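Local coordinates for protein anaerobically-induced outer membrane porin OprE (Pseudomonas aeruginosa, PDB 4FRX) that probably works as an outer-membrane porin of the OprD family, a beta-barrel channel through which small solutes would cross the outer membrane, at residues N48-F53 with G61-G66. Residues are numbered along the deposited sequence; the frame is centred on the assembly and turned at random.
With C8E ((hydroxyethyloxy)tri(ethyloxy)octane), chain G; C8E ((hydroxyethyloxy)tri(ethyloxy)octane), chain D.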
loop_
_atom_site.group_PDB
_atom_site.type_symbol
_atom_site.label_atom_id
_atom_site.label_comp_id
_atom_site.label_asym_id
_atom_site.label_seq_id
_atom_site.Cartn_x
_atom_site.Cartn_y
_atom_site.Cartn_z
ATOM N N ASN A 48 -4.460 -8.088 -17.387
ATOM C CA ASN A 48 -5.720 -8.198 -16.652
ATOM C C ASN A 48 -6.808 -8.586 -17.633
ATOM O O ASN A 48 -6.828 -8.077 -18.743
ATOM C CB ASN A 48 -6.122 -6.863 -16.028
ATOM C CG ASN A 48 -5.008 -6.210 -15.248
ATOM O OD1 ASN A 48 -4.105 -5.600 -15.819
ATOM N ND2 ASN A 48 -5.093 -6.288 -13.931
ATOM N N TYR A 49 -7.697 -9.490 -17.236
ATOM C CA TYR A 49 -8.884 -9.784 -18.021
ATOM C C TYR A 49 -10.059 -9.658 -17.069
ATOM O O TYR A 49 -9.974 -10.087 -15.927
ATOM C CB TYR A 49 -8.820 -11.183 -18.640
ATOM C CG TYR A 49 -10.168 -11.709 -19.078
ATOM C CD1 TYR A 49 -10.744 -11.305 -20.276
ATOM C CD2 TYR A 49 -10.879 -12.595 -18.277
ATOM C CE1 TYR A 49 -11.989 -11.775 -20.663
ATOM C CE2 TYR A 49 -12.118 -13.076 -18.663
ATOM C CZ TYR A 49 -12.666 -12.660 -19.846
ATOM O OH TYR A 49 -13.899 -13.144 -20.207
ATOM N N GLN A 50 -11.129 -9.017 -17.532
ATOM C CA GLN A 50 -12.330 -8.819 -16.726
ATOM C C GLN A 50 -13.540 -9.169 -17.568
ATOM O O GLN A 50 -13.851 -8.453 -18.521
ATOM C CB GLN A 50 -12.459 -7.351 -16.310
ATOM C CG GLN A 50 -11.567 -6.897 -15.175
ATOM C CD GLN A 50 -11.814 -5.437 -14.811
ATOM O OE1 GLN A 50 -12.949 -5.032 -14.535
ATOM N NE2 GLN A 50 -10.755 -4.637 -14.831
ATOM N N SER A 51 -14.238 -10.248 -17.234
ATOM C CA SER A 51 -15.430 -10.591 -18.004
ATOM C C SER A 51 -16.562 -9.649 -17.645
ATOM O O SER A 51 -16.458 -8.874 -16.691
ATOM C CB SER A 51 -15.878 -12.022 -17.722
ATOM O OG SER A 51 -16.623 -12.083 -16.513
ATOM N N GLY A 52 -17.644 -9.724 -18.419
ATOM C CA GLY A 52 -18.897 -9.094 -18.049
ATOM C C GLY A 52 -19.650 -10.070 -17.159
ATOM O O GLY A 52 -19.082 -11.076 -16.718
ATOM N N PHE A 53 -20.920 -9.778 -16.892
ATOM C CA PHE A 53 -21.747 -10.631 -16.048
ATOM C C PHE A 53 -22.839 -11.314 -16.862
ATOM O O PHE A 53 -23.450 -10.688 -17.732
ATOM C CB PHE A 53 -22.369 -9.820 -14.909
ATOM C CG PHE A 53 -21.361 -9.318 -13.929
ATOM C CD1 PHE A 53 -20.731 -8.101 -14.130
ATOM C CD2 PHE A 53 -21.016 -10.079 -12.819
ATOM C CE1 PHE A 53 -19.780 -7.639 -13.234
ATOM C CE2 PHE A 53 -20.068 -9.614 -11.916
ATOM C CZ PHE A 53 -19.450 -8.394 -12.131
ATOM N N GLY A 61 -19.427 -13.802 -13.170
ATOM C CA GLY A 61 -18.312 -13.474 -14.031
ATOM C C GLY A 61 -17.020 -14.064 -13.497
ATOM O O GLY A 61 -17.017 -14.777 -12.486
ATOM N N VAL A 62 -15.921 -13.771 -14.185
ATOM C CA VAL A 62 -14.599 -14.226 -13.747
ATOM C C VAL A 62 -13.548 -13.213 -14.215
ATOM O O VAL A 62 -13.608 -12.718 -15.350
ATOM C CB VAL A 62 -14.282 -15.662 -14.264
ATOM C CG1 VAL A 62 -14.253 -15.711 -15.776
ATOM C CG2 VAL A 62 -12.959 -16.174 -13.686
ATOM N N ASP A 63 -12.624 -12.862 -13.324
ATOM C CA ASP A 63 -11.484 -12.027 -13.696
ATOM C C ASP A 63 -10.197 -12.847 -13.592
ATOM O O ASP A 63 -10.138 -13.826 -12.847
ATOM C CB ASP A 63 -11.353 -10.804 -12.778
ATOM C CG ASP A 63 -12.485 -9.802 -12.938
ATOM O OD1 ASP A 63 -13.326 -9.943 -13.847
ATOM O OD2 ASP A 63 -12.523 -8.843 -12.141
ATOM N N ALA A 64 -9.173 -12.441 -14.340
ATOM C CA ALA A 64 -7.881 -13.122 -14.304
ATOM C C ALA A 64 -6.776 -12.076 -14.304
ATOM O O ALA A 64 -6.858 -11.065 -15.003
ATOM C CB ALA A 64 -7.722 -14.062 -15.508
ATOM N N LEU A 65 -5.759 -12.311 -13.488
ATOM C CA LEU A 65 -4.610 -11.424 -13.426
ATOM C C LEU A 65 -3.346 -12.245 -13.666
ATOM O O LEU A 65 -2.967 -13.067 -12.835
ATOM C CB LEU A 65 -4.548 -10.722 -12.066
ATOM C CG LEU A 65 -3.304 -9.849 -11.891
ATOM C CD1 LEU A 65 -3.342 -8.682 -12.874
ATOM C CD2 LEU A 65 -3.132 -9.373 -10.462
ATOM N N GLY A 66 -2.721 -12.044 -14.823
ATOM C CA GLY A 66 -1.497 -12.749 -15.178
ATOM C C GLY A 66 -0.306 -11.839 -14.968
ATOM O O GLY A 66 -0.313 -10.706 -15.430
HETATM C C1 C8E G . -22.115 -16.670 -21.015
HETATM C C2 C8E G . -21.535 -18.019 -20.612
HETATM C C3 C8E G . -20.291 -17.855 -19.746
HETATM C C4 C8E G . -20.168 -19.011 -18.762
HETATM C C6 C8E G . -18.734 -17.987 -15.711
HETATM C C7 C8E G . -19.256 -17.756 -14.299
HETATM C C8 C8E G . -18.131 -17.583 -13.285
HETATM O O9 C8E G . -18.093 -18.690 -12.410
HETATM C C10 C8E G . -17.069 -18.554 -11.455
HETATM C C11 C8E G . -16.415 -19.903 -11.190
HETATM O O12 C8E G . -15.572 -20.202 -12.280
HETATM C C13 C8E G . -14.295 -19.597 -12.191
HETATM C C14 C8E G . -13.614 -19.940 -10.869
HETATM O O15 C8E G . -12.588 -19.000 -10.632
HETATM C C16 C8E G . -11.707 -19.402 -9.612
HETATM C C17 C8E G . -12.131 -18.746 -8.304
HETATM O O18 C8E G . -11.303 -19.212 -7.266
HETATM C C19 C8E G . -12.043 -19.895 -6.280
HETATM C C1 C8E D . 1.720 -11.656 -19.889
HETATM C C2 C8E D . 1.286 -12.288 -18.569
HETATM C C3 C8E D . 1.801 -13.719 -18.483
HETATM C C4 C8E D . 1.467 -14.369 -17.149
HETATM C C5 C8E D . 2.005 -15.797 -17.110
HETATM C C6 C8E D . 1.226 -16.710 -16.165
HETATM C C7 C8E D . 1.817 -18.114 -16.249
HETATM C C8 C8E D . 0.996 -19.120 -15.454
HETATM O O9 C8E D . 1.725 -19.555 -14.330
HETATM O O HOH W 1 -13.594 -6.384 -12.344
#
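Tyr49 and Ala64 form an antiparallel hydrogen-bonded pair in a beta hairpin, their backbones joined both ways by nearly straight bonds of 2.9 Å, Tyr49 N to Ala64 O and Ala64 N to Tyr49 O. Toward the turn, Ser51 N still donates to Val62 O, but Ser51 OG takes the place of a backbone acceptor and receives the N-H of Val62 (Val62 N to Ser51 OG 3.0 Å). With chi1 at 81° this hydroxyl lies between its own N and carbonyl carbon, and Ser51 OG donates to Gly52 O (2.7 Å), so it ties Val62 N of the partner strand to the chain just beyond Ser51. Gly61, beside this hydroxyl, suits its place because a CB would clash with Ser51 OG and Gly52 O. The short Ala64 side chain lies beside Tyr49 CB; the ring edge comes near Ala64 N, and Tyr49 CE2 approaches Val62 O obliquely at 3.7 Å, its contact with Val62 CG1 being loose. On the other face the Gln50 and Asp63 side chains lie across each other, Asp63 OD1 3.2 Å from Gln50 CA; a water donates to Asp63 OD2 and, weakly, to Gln50 OE1. Buried Asp63 forms salt bridges to Lys111 (OD1) and Arg120 (OD2), which probably offset its charge. Strand 59-71 stands in the barrel wall between strands 37-50 and 102-114, detergent lies against Val62 and Gly66, and Phe9 and Ser13 cover Tyr49 and Ser51.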